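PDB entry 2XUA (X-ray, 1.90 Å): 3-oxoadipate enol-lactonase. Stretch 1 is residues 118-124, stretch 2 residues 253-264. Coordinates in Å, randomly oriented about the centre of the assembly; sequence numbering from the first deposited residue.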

# COMPACT_ATOMS: atom_id res chain seq x y z
N GLU B 118 4.21 -24.54 12.76
CA GLU B 118 3.27 -25.02 13.77
C GLU B 118 1.98 -25.50 13.14
O GLU B 118 1.66 -26.66 13.23
CB GLU B 118 3.04 -23.98 14.88
CG GLU B 118 1.89 -24.23 15.81
CD GLU B 118 2.31 -24.68 17.18
OE1 GLU B 118 3.05 -23.91 17.86
OE2 GLU B 118 1.86 -25.78 17.61
N ARG B 119 1.23 -24.58 12.54
CA ARG B 119 -0.08 -24.86 11.93
C ARG B 119 -0.09 -24.08 10.60
O ARG B 119 0.65 -23.04 10.42
CB ARG B 119 -1.28 -24.48 12.83
CG ARG B 119 -1.47 -25.29 14.09
CD ARG B 119 -2.89 -25.18 14.69
NE ARG B 119 -3.15 -26.32 15.58
CZ ARG B 119 -4.33 -26.91 15.82
NH1 ARG B 119 -5.47 -26.45 15.28
NH2 ARG B 119 -4.39 -27.98 16.63
N VAL B 120 -0.80 -24.62 9.60
CA VAL B 120 -0.69 -24.00 8.29
C VAL B 120 -2.10 -23.65 7.84
O VAL B 120 -2.98 -24.44 8.06
CB VAL B 120 0.12 -24.91 7.34
CG1 VAL B 120 -0.75 -25.98 6.71
CG2 VAL B 120 0.88 -24.11 6.31
N ALA B 121 -2.35 -22.43 7.31
CA ALA B 121 -3.63 -22.09 6.71
C ALA B 121 -3.34 -21.91 5.20
O ALA B 121 -2.55 -21.04 4.82
CB ALA B 121 -4.22 -20.76 7.31
N LEU B 122 -3.98 -22.70 4.35
CA LEU B 122 -3.58 -22.71 2.96
C LEU B 122 -4.77 -22.15 2.15
O LEU B 122 -5.80 -22.81 1.98
CB LEU B 122 -3.22 -24.14 2.52
CG LEU B 122 -2.13 -24.81 3.38
CD1 LEU B 122 -2.21 -26.34 3.15
CD2 LEU B 122 -0.77 -24.33 2.94
N CYS B 123 -4.62 -20.91 1.70
CA CYS B 123 -5.79 -20.12 1.31
C CYS B 123 -5.82 -19.84 -0.20
O CYS B 123 -4.81 -19.50 -0.80
CB CYS B 123 -5.80 -18.82 2.08
SG CYS B 123 -5.79 -19.10 3.91
N ASN B 124 -7.00 -20.01 -0.80
CA ASN B 124 -7.19 -19.83 -2.23
C ASN B 124 -6.06 -20.41 -3.02
O ASN B 124 -5.45 -19.75 -3.78
CB ASN B 124 -7.38 -18.32 -2.54
CG ASN B 124 -8.63 -17.80 -1.96
OD1 ASN B 124 -9.74 -18.06 -2.51
ND2 ASN B 124 -8.53 -17.14 -0.81
N ALA B 253 -14.85 -12.85 7.84
CA ALA B 253 -15.01 -14.28 8.00
C ALA B 253 -13.69 -14.95 7.85
O ALA B 253 -13.41 -15.93 8.55
CB ALA B 253 -15.98 -14.83 6.97
N PHE B 254 -12.86 -14.45 6.91
CA PHE B 254 -11.52 -15.02 6.69
C PHE B 254 -10.67 -14.90 7.98
O PHE B 254 -10.05 -15.89 8.42
CB PHE B 254 -10.86 -14.28 5.54
CG PHE B 254 -9.49 -14.81 5.19
CD1 PHE B 254 -9.29 -15.61 4.05
CD2 PHE B 254 -8.41 -14.52 6.02
CE1 PHE B 254 -7.96 -16.11 3.71
CE2 PHE B 254 -7.09 -14.99 5.68
CZ PHE B 254 -6.87 -15.78 4.54
N THR B 255 -10.61 -13.68 8.52
CA THR B 255 -9.91 -13.41 9.75
C THR B 255 -10.34 -14.32 10.90
O THR B 255 -9.51 -15.01 11.52
CB THR B 255 -9.96 -11.91 10.13
OG1 THR B 255 -9.40 -11.13 9.06
CG2 THR B 255 -9.12 -11.70 11.36
N LYS B 256 -11.63 -14.38 11.15
CA LYS B 256 -12.20 -15.24 12.17
C LYS B 256 -11.79 -16.69 11.97
O LYS B 256 -11.36 -17.36 12.93
CB LYS B 256 -13.74 -15.09 12.17
CG LYS B 256 -14.50 -15.93 13.20
CD LYS B 256 -14.37 -15.35 14.64
CE LYS B 256 -15.05 -16.20 15.77
NZ LYS B 256 -16.34 -16.82 15.31
N THR B 257 -11.94 -17.19 10.73
CA THR B 257 -11.63 -18.57 10.46
C THR B 257 -10.17 -18.89 10.79
O THR B 257 -9.89 -19.88 11.45
CB THR B 257 -11.91 -18.93 8.99
OG1 THR B 257 -13.28 -18.56 8.67
CG2 THR B 257 -11.72 -20.40 8.78
N VAL B 258 -9.26 -18.05 10.29
CA VAL B 258 -7.84 -18.24 10.48
C VAL B 258 -7.50 -18.08 11.97
O VAL B 258 -6.78 -18.90 12.50
CB VAL B 258 -7.02 -17.33 9.56
CG1 VAL B 258 -5.57 -17.52 9.79
CG2 VAL B 258 -7.27 -17.78 8.08
N VAL B 259 -8.11 -17.10 12.65
CA VAL B 259 -7.78 -16.90 14.08
C VAL B 259 -8.25 -18.10 14.93
O VAL B 259 -7.48 -18.61 15.75
CB VAL B 259 -8.16 -15.53 14.60
CG1 VAL B 259 -7.93 -15.40 16.18
CG2 VAL B 259 -7.34 -14.42 13.87
N ASP B 260 -9.49 -18.58 14.73
CA ASP B 260 -10.03 -19.64 15.57
C ASP B 260 -9.23 -20.92 15.34
O ASP B 260 -8.87 -21.62 16.30
CB ASP B 260 -11.53 -19.89 15.32
CG ASP B 260 -12.41 -18.68 15.66
OD1 ASP B 260 -12.01 -17.69 16.33
OD2 ASP B 260 -13.56 -18.72 15.20
N PHE B 261 -8.88 -21.19 14.08
CA PHE B 261 -8.08 -22.37 13.72
C PHE B 261 -6.69 -22.30 14.35
O PHE B 261 -6.20 -23.29 14.87
CB PHE B 261 -7.95 -22.59 12.19
CG PHE B 261 -6.92 -23.60 11.81
CD1 PHE B 261 -7.14 -24.97 12.02
CD2 PHE B 261 -5.69 -23.20 11.30
CE1 PHE B 261 -6.13 -25.93 11.69
CE2 PHE B 261 -4.68 -24.16 10.99
CZ PHE B 261 -4.92 -25.51 11.18
N LEU B 262 -6.05 -21.15 14.31
CA LEU B 262 -4.64 -21.11 14.76
C LEU B 262 -4.51 -21.03 16.28
O LEU B 262 -3.42 -21.32 16.83
CB LEU B 262 -3.85 -19.98 14.09
CG LEU B 262 -3.61 -20.12 12.58
CD1 LEU B 262 -2.94 -18.82 12.08
CD2 LEU B 262 -2.80 -21.34 12.21
N THR B 263 -5.58 -20.66 16.95
CA THR B 263 -5.56 -20.57 18.41
C THR B 263 -6.35 -21.70 19.09
O THR B 263 -6.36 -21.71 20.31
CB THR B 263 -6.15 -19.24 18.92
OG1 THR B 263 -7.49 -19.13 18.46
CG2 THR B 263 -5.36 -18.04 18.44
N GLU B 264 -6.99 -22.61 18.35
CA GLU B 264 -7.76 -23.76 18.90
C GLU B 264 -6.98 -24.43 20.04
O GLU B 264 -5.84 -24.92 19.84
CB GLU B 264 -7.94 -24.87 17.83
CG GLU B 264 -9.14 -24.84 16.88
CD GLU B 264 -8.91 -25.66 15.56
OE1 GLU B 264 -7.79 -26.17 15.32
OE2 GLU B 264 -9.87 -25.79 14.76

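Strand 119-123 and the helix of stretch 2 lie nearly antiparallel, their N-to-C directions 159° apart and their axes 9.1 Å apart at closest approach. Alternate strand residues Arg 119, Ala 121 and Cys 123 direct their CA-to-CB bonds toward the helix, and the antiparallel register sets them against Leu 262, Val 258 and Phe 254 in turn. Followed in sequence order, the helix meets the strand from Cys 123 back to Arg 119.

Phe 254 opens the contact: its CA-to-CB bond points toward the strand, and with chi1 t its CZ lies 3.5 Å from SG of Cys 123. Cys 123 SG lies 4.6 Å from the centroid of the Phe 254 ring and approaches it obliquely, a sulfur-aromatic contact between two buried groups. Thr 255, Lys 256 and Thr 257 are out of reach; Thr 257 OG1 instead donates a hydrogen bond to Ala 253 O (2.6 Å), one turn back, and Lys 256 NZ forms a salt bridge with Asp 260 OD2 at 3.4 Å. One turn after Phe 254, Val 258 extends CG1 to 4.3 Å from CB of Ala 121, a looser apolar contact; the CA atoms of Val 258 and Ala 121 are 6.8 Å apart.

Phe 261 starts sideways, but its ring reaches the strand. Phe 261 CE2 lies 3.4 Å from Val 120 O, while CD of Arg 119 covers one face, placing the aliphatic part of the arginine against the aromatic surface. Leu 262 adds CD2 at 3.5 Å from CB of Arg 119. The charged end of that arginine goes further: Arg 119 NH1 donates a weak hydrogen bond to Phe 261 O (3.3 Å) and a very short one to Glu 264 OE1 (2.3 Å). The latter belongs to a salt bridge, with the carboxylate oxygen near the guanidinium plane. Apolar packing thus gives way to paired charges at the exposed Glu 264.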